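Long-range contacts in guanine deaminase (Escherichia coli, PDB 6OHC), which catalyses the zinc-dependent hydrolytic deamination of guanine to xanthine and ammonia, the step that turns guanine into xanthine in purine breakdown: residues D387-E392 with R423-T428; R33-G38 with E48-W53; K283-L288 with K318-G323. All coordinates share one frame; numbering follows the deposited sequence.

Contact 1: residues D387-E392 with R423-T428; sequences DFVVME and RSIYRT
Val-390 pairs antiparallel with Arg-427, and beside it a classic beta bulge sets both Tyr-426 and Arg-427 against this one residue. Val-390 O takes two amides, from Tyr-426 N at 2.8 Å, almost in line with the carbonyl, and from Arg-427 N at 3.2 Å, in the carbonyl plane on a lone pair. Val-390 N returns a bond to Arg-427 O, and Glu-392 N to Ser-424 O resumes the pairing past the bulge. On the face of Val-390, its CG1, anti to the backbone N (chi1 -179°), meets Tyr-426 CD2 at 3.8 Å, while its CB lies alongside Arg-427 CB. Arg-427 folds back at chi2 (-82°), which lays its guanidinium over one face of the Tyr-426 ring, and its NH1 donates to Tyr-426 O at 2.8 Å. On the other face Val-389 CG1 touches Ile-425 CG1 at 4.0 Å, and Met-391 CE rests against Ser-424 CB. The pair belongs to a run of antiparallel strands: 388-391 also bonds to strand 73-84 through Val-389 and Met-391, strand 433-437 pairs antiparallel with 425-430 on its other side, and Thr-428 OG1 bonds to Leu-131 O at the end of helix 116-132.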
loop_
_atom_site.group_PDB
_atom_site.type_symbol
_atom_site.label_atom_id
_atom_site.label_comp_id
_atom_site.label_asym_id
_atom_site.label_seq_id
_atom_site.Cartn_x
_atom_site.Cartn_y
_atom_site.Cartn_z
ATOM N N ASP B 387 -18.597 9.696 -17.836
ATOM C CA ASP B 387 -17.314 9.693 -17.090
ATOM C C ASP B 387 -16.797 8.260 -17.030
ATOM O O ASP B 387 -17.493 7.430 -16.412
ATOM C CB ASP B 387 -17.466 10.205 -15.668
ATOM C CG ASP B 387 -17.915 11.648 -15.549
ATOM O OD1 ASP B 387 -17.816 12.420 -16.560
ATOM O OD2 ASP B 387 -18.381 11.977 -14.433
ATOM N N PHE B 388 -15.639 7.966 -17.603
ATOM C CA PHE B 388 -15.097 6.582 -17.577
ATOM C C PHE B 388 -13.572 6.597 -17.683
ATOM O O PHE B 388 -12.966 7.639 -18.033
ATOM C CB PHE B 388 -15.723 5.741 -18.703
ATOM C CG PHE B 388 -15.552 6.251 -20.108
ATOM C CD1 PHE B 388 -16.424 7.210 -20.627
ATOM C CD2 PHE B 388 -14.521 5.786 -20.914
ATOM C CE1 PHE B 388 -16.254 7.704 -21.918
ATOM C CE2 PHE B 388 -14.380 6.259 -22.213
ATOM C CZ PHE B 388 -15.248 7.221 -22.722
ATOM N N VAL B 389 -12.988 5.429 -17.378
ATOM C CA VAL B 389 -11.529 5.229 -17.295
ATOM C C VAL B 389 -11.143 4.057 -18.203
ATOM O O VAL B 389 -11.714 2.967 -18.075
ATOM C CB VAL B 389 -11.149 4.957 -15.835
ATOM C CG1 VAL B 389 -9.674 4.694 -15.631
ATOM C CG2 VAL B 389 -11.602 6.076 -14.930
ATOM N N VAL B 390 -10.168 4.268 -19.078
ATOM C CA VAL B 390 -9.534 3.156 -19.821
ATOM C C VAL B 390 -8.376 2.658 -18.959
ATOM O O VAL B 390 -7.459 3.454 -18.631
ATOM C CB VAL B 390 -9.100 3.569 -21.227
ATOM C CG1 VAL B 390 -8.482 2.397 -21.968
ATOM C CG2 VAL B 390 -10.287 4.120 -21.986
ATOM N N MET B 391 -8.457 1.380 -18.585
ATOM C CA MET B 391 -7.517 0.737 -17.652
ATOM C C MET B 391 -6.685 -0.295 -18.416
ATOM O O MET B 391 -7.229 -1.002 -19.276
ATOM C CB MET B 391 -8.284 0.081 -16.509
ATOM C CG MET B 391 -8.800 1.088 -15.497
ATOM S SD MET B 391 -9.500 0.251 -14.124
ATOM C CE MET B 391 -8.002 0.102 -13.145
ATOM N N GLU B 392 -5.378 -0.286 -18.175
ATOM C CA GLU B 392 -4.434 -1.323 -18.601
ATOM C C GLU B 392 -4.025 -2.058 -17.342
ATOM O O GLU B 392 -3.059 -1.692 -16.700
ATOM C CB GLU B 392 -3.211 -0.669 -19.242
ATOM C CG GLU B 392 -2.189 -1.662 -19.801
ATOM C CD GLU B 392 -1.015 -0.902 -20.359
ATOM O OE1 GLU B 392 -0.993 0.305 -20.163
ATOM O OE2 GLU B 392 -0.097 -1.546 -20.912
ATOM N N ARG B 423 -0.413 3.552 -12.724
ATOM C CA ARG B 423 0.052 3.085 -14.048
ATOM C C ARG B 423 -1.074 2.328 -14.785
ATOM O O ARG B 423 -0.992 2.206 -16.031
ATOM C CB ARG B 423 1.326 2.248 -13.929
ATOM C CG ARG B 423 2.525 3.129 -13.632
ATOM C CD ARG B 423 3.743 2.352 -13.192
ATOM N NE ARG B 423 3.566 1.753 -11.881
ATOM C CZ ARG B 423 4.539 1.109 -11.225
ATOM N NH1 ARG B 423 5.740 0.985 -11.758
ATOM N NH2 ARG B 423 4.288 0.557 -10.056
ATOM N N SER B 424 -2.071 1.846 -14.068
ATOM C CA SER B 424 -3.221 1.117 -14.621
ATOM C C SER B 424 -4.138 2.097 -15.377
ATOM O O SER B 424 -4.954 1.626 -16.129
ATOM C CB SER B 424 -3.991 0.448 -13.494
ATOM O OG SER B 424 -3.211 -0.556 -12.888
ATOM N N ILE B 425 -4.075 3.399 -15.093
ATOM C CA ILE B 425 -5.019 4.398 -15.684
ATOM C C ILE B 425 -4.389 4.918 -16.982
ATOM O O ILE B 425 -3.378 5.668 -16.903
ATOM C CB ILE B 425 -5.382 5.529 -14.703
ATOM C CG1 ILE B 425 -6.294 5.031 -13.564
ATOM C CG2 ILE B 425 -6.128 6.619 -15.459
ATOM C CD1 ILE B 425 -5.834 3.800 -12.862
ATOM N N TYR B 426 -4.934 4.488 -18.126
ATOM C CA TYR B 426 -4.411 4.808 -19.467
ATOM C C TYR B 426 -5.072 6.069 -19.992
ATOM O O TYR B 426 -4.387 6.876 -20.654
ATOM C CB TYR B 426 -4.726 3.650 -20.386
ATOM C CG TYR B 426 -4.203 3.754 -21.778
ATOM C CD1 TYR B 426 -2.839 3.680 -22.023
ATOM C CD2 TYR B 426 -5.066 3.796 -22.857
ATOM C CE1 TYR B 426 -2.340 3.721 -23.319
ATOM C CE2 TYR B 426 -4.587 3.805 -24.148
ATOM C CZ TYR B 426 -3.225 3.772 -24.383
ATOM O OH TYR B 426 -2.714 3.786 -25.655
ATOM N N ARG B 427 -6.372 6.221 -19.763
ATOM C CA ARG B 427 -7.168 7.369 -20.283
ATOM C C ARG B 427 -8.306 7.645 -19.305
ATOM O O ARG B 427 -8.817 6.717 -18.724
ATOM C CB ARG B 427 -7.740 7.152 -21.689
ATOM C CG ARG B 427 -6.734 6.801 -22.766
ATOM C CD ARG B 427 -6.037 8.006 -23.309
ATOM N NE ARG B 427 -5.180 7.733 -24.459
ATOM C CZ ARG B 427 -3.920 7.299 -24.405
ATOM N NH1 ARG B 427 -3.331 7.023 -23.248
ATOM N NH2 ARG B 427 -3.261 7.128 -25.543
ATOM N N THR B 428 -8.605 8.908 -19.074
ATOM C CA THR B 428 -9.757 9.322 -18.262
ATOM C C THR B 428 -10.619 10.241 -19.129
ATOM O O THR B 428 -10.083 11.129 -19.795
ATOM C CB THR B 428 -9.319 9.931 -16.934
ATOM O OG1 THR B 428 -8.484 8.996 -16.275
ATOM C CG2 THR B 428 -10.490 10.295 -16.052
#

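Contact 2: residues R33-G38 with E48-W53; sequences RFIEDG and EWFGEW
Phe-50 pushes the CE2 corner of its ring against two side chains of strand 32-35, and this is the tight part of the contact. Phe-50 CE2 sits over the centre of one face of the Arg-33 guanidinium, 3.4 Å from Arg-33 CZ, with the two planes 70° apart. The ring thus presents its edge to the flat cation. Ile-35 and Phe-50 meet head-on, Ile-35 CD1 lying 3.6 Å from Phe-50 CE2 and also touching Gly-51 CA. Phe-15 and Phe-380 add further rings around Phe-50, and Arg-33 NH2 is held by a salt bridge to Asp-17.

Near Asp-37 the contact loosens and becomes watery. One direct bond crosses here, Trp-53 N to Asp-37 O at 2.9 Å and nearly straight (169°), in the first turn of helix 53-56. Glu-52, at the N-cap position, doubles back at chi2 (-84°), which brings OE1 near Ile-35 CG2 and Asp-37 O. A water accepts from Asp-37 N and donates to Glu-52 OE1, bridging the strand corner to the cap residue. The Asp-37 carboxylate lies across Trp-53 CB, while its OD1 forms a salt bridge with Arg-12.

Two acids thus share this wet end, Asp-37 OD2 and Glu-52 OE1 being 5.4 Å apart; Arg-12 and the bridging water probably ease their repulsion, while the other end rests on the Arg-33 guanidinium, the Phe-50 ring and Ile-35.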
loop_
_atom_site.group_PDB
_atom_site.type_symbol
_atom_site.label_atom_id
_atom_site.label_comp_id
_atom_site.label_asym_id
_atom_site.label_seq_id
_atom_site.Cartn_x
_atom_site.Cartn_y
_atom_site.Cartn_z
ATOM N N ARG B 33 -21.844 -6.717 -15.208
ATOM C CA ARG B 33 -21.918 -6.897 -16.671
ATOM C C ARG B 33 -20.511 -6.761 -17.246
ATOM O O ARG B 33 -19.836 -5.754 -16.933
ATOM C CB ARG B 33 -22.903 -5.878 -17.255
ATOM C CG ARG B 33 -22.791 -5.671 -18.754
ATOM C CD ARG B 33 -24.001 -4.941 -19.274
ATOM N NE ARG B 33 -23.959 -3.546 -18.880
ATOM C CZ ARG B 33 -24.786 -2.618 -19.338
ATOM N NH1 ARG B 33 -25.701 -2.916 -20.254
ATOM N NH2 ARG B 33 -24.664 -1.391 -18.911
ATOM N N PHE B 34 -20.076 -7.777 -17.995
ATOM C CA PHE B 34 -18.784 -7.814 -18.713
ATOM C C PHE B 34 -19.077 -7.988 -20.204
ATOM O O PHE B 34 -19.737 -8.979 -20.568
ATOM C CB PHE B 34 -17.883 -8.946 -18.184
ATOM C CG PHE B 34 -16.580 -9.068 -18.938
ATOM C CD1 PHE B 34 -15.704 -7.997 -18.993
ATOM C CD2 PHE B 34 -16.232 -10.245 -19.607
ATOM C CE1 PHE B 34 -14.509 -8.075 -19.688
ATOM C CE2 PHE B 34 -15.065 -10.311 -20.349
ATOM C CZ PHE B 34 -14.187 -9.240 -20.361
ATOM N N ILE B 35 -18.612 -7.064 -21.030
ATOM C CA ILE B 35 -18.720 -7.176 -22.501
ATOM C C ILE B 35 -17.299 -7.121 -23.054
ATOM O O ILE B 35 -16.704 -6.043 -23.028
ATOM C CB ILE B 35 -19.633 -6.068 -23.066
ATOM C CG1 ILE B 35 -21.010 -6.107 -22.398
ATOM C CG2 ILE B 35 -19.728 -6.176 -24.571
ATOM C CD1 ILE B 35 -21.957 -5.022 -22.853
ATOM N N GLU B 36 -16.793 -8.239 -23.538
ATOM C CA GLU B 36 -15.388 -8.371 -24.023
ATOM C C GLU B 36 -15.167 -7.497 -25.255
ATOM O O GLU B 36 -14.102 -6.832 -25.382
ATOM C CB GLU B 36 -15.065 -9.838 -24.345
ATOM C CG GLU B 36 -13.578 -10.057 -24.501
ATOM C CD GLU B 36 -13.203 -11.474 -24.813
ATOM O OE1 GLU B 36 -13.193 -12.282 -23.844
ATOM O OE2 GLU B 36 -12.944 -11.761 -26.025
ATOM N N ASP B 37 -16.141 -7.532 -26.153
ATOM C CA ASP B 37 -16.128 -6.827 -27.448
ATOM C C ASP B 37 -17.302 -5.845 -27.442
ATOM O O ASP B 37 -18.280 -6.064 -28.168
ATOM C CB ASP B 37 -16.124 -7.855 -28.555
ATOM C CG ASP B 37 -15.849 -7.252 -29.915
ATOM O OD1 ASP B 37 -15.127 -6.225 -29.987
ATOM O OD2 ASP B 37 -16.409 -7.831 -30.906
ATOM N N GLY B 38 -17.178 -4.777 -26.646
ATOM C CA GLY B 38 -18.225 -3.756 -26.437
ATOM C C GLY B 38 -18.048 -2.556 -27.344
ATOM O O GLY B 38 -16.948 -2.358 -27.882
ATOM N N GLU B 48 -25.268 7.313 -25.172
ATOM C CA GLU B 48 -26.288 7.269 -26.253
ATOM C C GLU B 48 -26.684 5.805 -26.452
ATOM O O GLU B 48 -27.882 5.517 -26.441
ATOM C CB GLU B 48 -25.691 7.867 -27.527
ATOM C CG GLU B 48 -26.636 7.856 -28.719
ATOM C CD GLU B 48 -27.896 8.693 -28.570
ATOM O OE1 GLU B 48 -28.785 8.551 -29.437
ATOM O OE2 GLU B 48 -27.998 9.460 -27.617
ATOM N N TRP B 49 -25.699 4.912 -26.541
ATOM C CA TRP B 49 -25.917 3.474 -26.769
ATOM C C TRP B 49 -24.772 2.680 -26.126
ATOM O O TRP B 49 -23.600 3.113 -26.213
ATOM C CB TRP B 49 -26.023 3.188 -28.282
ATOM C CG TRP B 49 -26.509 1.813 -28.595
ATOM C CD1 TRP B 49 -27.798 1.442 -28.874
ATOM C CD2 TRP B 49 -25.706 0.618 -28.712
ATOM N NE1 TRP B 49 -27.854 0.093 -29.166
ATOM C CE2 TRP B 49 -26.596 -0.444 -29.045
ATOM C CE3 TRP B 49 -24.341 0.333 -28.599
ATOM C CZ2 TRP B 49 -26.169 -1.757 -29.167
ATOM C CZ3 TRP B 49 -23.917 -0.962 -28.753
ATOM C CH2 TRP B 49 -24.817 -1.992 -29.035
ATOM N N PHE B 50 -25.082 1.506 -25.584
ATOM C CA PHE B 50 -24.033 0.638 -25.030
ATOM C C PHE B 50 -24.419 -0.815 -25.252
ATOM O O PHE B 50 -25.573 -1.127 -25.071
ATOM C CB PHE B 50 -23.821 0.987 -23.557
ATOM C CG PHE B 50 -22.819 0.095 -22.909
ATOM C CD1 PHE B 50 -21.489 0.219 -23.243
ATOM C CD2 PHE B 50 -23.204 -0.911 -22.041
ATOM C CE1 PHE B 50 -20.542 -0.624 -22.678
ATOM C CE2 PHE B 50 -22.253 -1.739 -21.457
ATOM C CZ PHE B 50 -20.937 -1.591 -21.789
ATOM N N GLY B 51 -23.468 -1.665 -25.623
ATOM C CA GLY B 51 -23.678 -3.119 -25.742
ATOM C C GLY B 51 -22.630 -3.724 -26.643
ATOM O O GLY B 51 -21.565 -3.113 -26.810
ATOM N N GLU B 52 -22.920 -4.893 -27.217
ATOM C CA GLU B 52 -22.010 -5.688 -28.075
ATOM C C GLU B 52 -21.655 -4.902 -29.343
ATOM O O GLU B 52 -22.571 -4.252 -29.934
ATOM C CB GLU B 52 -22.733 -6.968 -28.483
ATOM C CG GLU B 52 -22.954 -7.922 -27.353
ATOM C CD GLU B 52 -21.751 -8.829 -27.062
ATOM O OE1 GLU B 52 -20.567 -8.668 -27.636
ATOM O OE2 GLU B 52 -22.031 -9.782 -26.332
ATOM N N TRP B 53 -20.385 -4.930 -29.732
ATOM C CA TRP B 53 -19.865 -4.292 -30.973
ATOM C C TRP B 53 -20.746 -4.673 -32.177
ATOM O O TRP B 53 -21.238 -3.754 -32.850
ATOM C CB TRP B 53 -18.413 -4.727 -31.170
ATOM C CG TRP B 53 -17.825 -4.376 -32.489
ATOM C CD1 TRP B 53 -17.504 -5.250 -33.468
ATOM C CD2 TRP B 53 -17.461 -3.076 -32.964
ATOM N NE1 TRP B 53 -16.956 -4.589 -34.531
ATOM C CE2 TRP B 53 -16.916 -3.244 -34.254
ATOM C CE3 TRP B 53 -17.560 -1.775 -32.456
ATOM C CZ2 TRP B 53 -16.487 -2.168 -35.042
ATOM C CZ3 TRP B 53 -17.120 -0.709 -33.223
ATOM C CH2 TRP B 53 -16.600 -0.903 -34.507
HETATM O O HOH W 1 -18.441 -9.364 -26.456
HETATM O O HOH W 2 -19.685 -8.158 -30.535
#

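Contact 3: residues K283-L288 with K318-G323; sequences KEWDRL and KKVKVG
Lys-318 and Asp-286 carry the polar side of this contact, where the chain leaving helix 312-317 runs past helix 282-291. Lys-318 NZ donates to Asp-286 OD1 at 2.8 Å, reaching the carboxylate oxygen on its syn side and 16° out of the carboxylate plane. The ammonium has a second acid, Glu-282 OE2, in the same helix, so two carboxylates share one charge. A bend at chi2 (-75°), followed by an extended run to NZ, takes the lysine chain past Trp-285, with Lys-318 CE 4.1 Å from Trp-285 CB.

Several backbone groups nearby have partners too. Lys-318 O receives Ser-289 OG, a further tie from this loop to the helix. Lys-319, with positive phi, closes helix 312-317 in a Schellman motif. Within 283-288, Leu-288 N bonds to Glu-284 O at 3.0 Å in the regular helical pattern. Val-320 O accepts from a glycerol probably left by crystallisation.

Away from the ion pair, at Val-320, the contact turns apolar. Val-320 CG2 lies at the edge of the Trp-285 ring, 4.3 Å from Trp-285 CE3, and equally far from Leu-288 CB. Ile-295 of strand 294-297 touches both Trp-285 and Val-320.

A methionine in place of Lys-318 would probably leave Asp-286 and Glu-282 without their shared cation and the loop without its charged tie to the helix. The chemistry implies a division of labour: a partly exposed charge network ties the loop to the helix, and buried aliphatic and indole surfaces fill in behind it.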
loop_
_atom_site.group_PDB
_atom_site.type_symbol
_atom_site.label_atom_id
_atom_site.label_comp_id
_atom_site.label_asym_id
_atom_site.label_seq_id
_atom_site.Cartn_x
_atom_site.Cartn_y
_atom_site.Cartn_z
ATOM N N LYS B 283 -26.667 3.103 18.879
ATOM C CA LYS B 283 -27.592 4.266 18.687
ATOM C C LYS B 283 -27.162 5.078 17.450
ATOM O O LYS B 283 -28.041 5.485 16.672
ATOM C CB LYS B 283 -27.639 5.181 19.924
ATOM N N GLU B 284 -25.856 5.272 17.238
ATOM C CA GLU B 284 -25.347 6.134 16.128
ATOM C C GLU B 284 -25.540 5.404 14.798
ATOM O O GLU B 284 -26.073 6.032 13.847
ATOM C CB GLU B 284 -23.918 6.593 16.433
ATOM C CG GLU B 284 -23.888 7.606 17.564
ATOM C CD GLU B 284 -22.555 7.850 18.225
ATOM O OE1 GLU B 284 -21.753 6.898 18.299
ATOM O OE2 GLU B 284 -22.338 9.004 18.686
ATOM N N TRP B 285 -25.180 4.102 14.736
ATOM C CA TRP B 285 -25.439 3.251 13.539
ATOM C C TRP B 285 -26.916 3.384 13.101
ATOM O O TRP B 285 -27.175 3.599 11.899
ATOM C CB TRP B 285 -25.049 1.799 13.806
ATOM C CG TRP B 285 -23.598 1.489 13.628
ATOM C CD1 TRP B 285 -22.689 1.197 14.600
ATOM C CD2 TRP B 285 -22.887 1.455 12.387
ATOM N NE1 TRP B 285 -21.452 1.002 14.050
ATOM C CE2 TRP B 285 -21.544 1.146 12.693
ATOM C CE3 TRP B 285 -23.264 1.625 11.051
ATOM C CZ2 TRP B 285 -20.578 0.973 11.697
ATOM C CZ3 TRP B 285 -22.309 1.475 10.069
ATOM C CH2 TRP B 285 -20.985 1.145 10.392
ATOM N N ASP B 286 -27.857 3.289 14.046
ATOM C CA ASP B 286 -29.321 3.267 13.776
ATOM C C ASP B 286 -29.783 4.642 13.297
ATOM O O ASP B 286 -30.619 4.688 12.378
ATOM C CB ASP B 286 -30.100 2.804 15.006
ATOM C CG ASP B 286 -29.885 1.333 15.320
ATOM O OD1 ASP B 286 -29.496 0.562 14.393
ATOM O OD2 ASP B 286 -30.082 0.965 16.509
ATOM N N ARG B 287 -29.261 5.708 13.889
ATOM C CA ARG B 287 -29.562 7.111 13.494
ATOM C C ARG B 287 -29.164 7.336 12.021
ATOM O O ARG B 287 -30.027 7.829 11.226
ATOM C CB ARG B 287 -28.839 8.063 14.451
ATOM C CG ARG B 287 -29.062 9.539 14.145
ATOM C CD ARG B 287 -30.470 9.994 14.394
ATOM N NE ARG B 287 -30.643 10.369 15.788
ATOM C CZ ARG B 287 -31.820 10.371 16.433
ATOM N NH1 ARG B 287 -32.930 9.958 15.840
ATOM N NH2 ARG B 287 -31.875 10.754 17.693
ATOM N N LEU B 288 -27.928 6.959 11.648
ATOM C CA LEU B 288 -27.431 7.129 10.257
ATOM C C LEU B 288 -28.369 6.366 9.304
ATOM O O LEU B 288 -28.761 6.925 8.248
ATOM C CB LEU B 288 -25.978 6.645 10.158
ATOM C CG LEU B 288 -24.925 7.518 10.837
ATOM C CD1 LEU B 288 -23.568 6.886 10.787
ATOM C CD2 LEU B 288 -24.846 8.885 10.201
ATOM N N LYS B 318 -26.956 -2.673 8.761
ATOM C CA LYS B 318 -27.771 -1.495 9.144
ATOM C C LYS B 318 -28.315 -0.789 7.894
ATOM O O LYS B 318 -29.054 0.200 8.064
ATOM C CB LYS B 318 -26.934 -0.562 10.023
ATOM C CG LYS B 318 -26.486 -1.139 11.363
ATOM C CD LYS B 318 -27.573 -1.225 12.386
ATOM C CE LYS B 318 -27.090 -1.711 13.737
ATOM N NZ LYS B 318 -28.214 -1.858 14.709
ATOM N N LYS B 319 -27.985 -1.269 6.683
ATOM C CA LYS B 319 -28.453 -0.665 5.402
ATOM C C LYS B 319 -28.018 0.816 5.350
ATOM O O LYS B 319 -28.836 1.692 4.945
ATOM C CB LYS B 319 -29.978 -0.815 5.247
ATOM C CG LYS B 319 -30.541 -2.239 5.318
ATOM N N VAL B 320 -26.774 1.104 5.741
ATOM C CA VAL B 320 -26.162 2.460 5.639
ATOM C C VAL B 320 -25.289 2.547 4.382
ATOM O O VAL B 320 -24.356 1.780 4.259
ATOM C CB VAL B 320 -25.350 2.808 6.902
ATOM C CG1 VAL B 320 -24.659 4.149 6.725
ATOM C CG2 VAL B 320 -26.240 2.810 8.140
ATOM N N LYS B 321 -25.550 3.518 3.514
ATOM C CA LYS B 321 -24.736 3.780 2.299
ATOM C C LYS B 321 -23.279 4.039 2.691
ATOM O O LYS B 321 -23.055 4.859 3.605
ATOM C CB LYS B 321 -25.358 4.948 1.545
ATOM C CG LYS B 321 -26.688 4.621 0.881
ATOM C CD LYS B 321 -27.195 5.676 -0.080
ATOM C CE LYS B 321 -27.713 6.927 0.594
ATOM N NZ LYS B 321 -28.222 6.644 1.949
ATOM N N VAL B 322 -22.347 3.347 2.046
ATOM C CA VAL B 322 -20.875 3.533 2.202
ATOM C C VAL B 322 -20.225 3.812 0.842
ATOM O O VAL B 322 -20.549 3.127 -0.141
ATOM C CB VAL B 322 -20.216 2.317 2.858
ATOM C CG1 VAL B 322 -18.710 2.508 3.005
ATOM C CG2 VAL B 322 -20.879 2.041 4.198
ATOM N N GLY B 323 -19.357 4.821 0.794
ATOM C CA GLY B 323 -18.421 5.102 -0.308
ATOM C C GLY B 323 -16.984 5.080 0.199
ATOM O O GLY B 323 -16.789 5.061 1.421
#

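How the contacts relate
Contacts 1 and 3 are buried, on opposite sides of the chain's centre, whereas contact 2 lies at the surface, its centre about 26 Å from that of the chain. Contacts 1 and 2 are closer neighbours, their centres about 17 Å apart, yet their nearest atoms remain about 9 Å from each other. Phe-380, which touches both Phe-388 and Phe-50, links their surroundings. Contact 1 is a strand pair stitched by backbone bonds. Contact 2 instead joins a strand to a chain corner and helix start through aromatic packing and water. Contact 3 belongs to the helix-and-strand body of the metal-dependent hydrolase barrel; the side chain of its Leu-288 is about 4 Å from that of Leu-238, a probable substrate-binding residue, whereas contacts 1 and 2 are remote from the annotated sites.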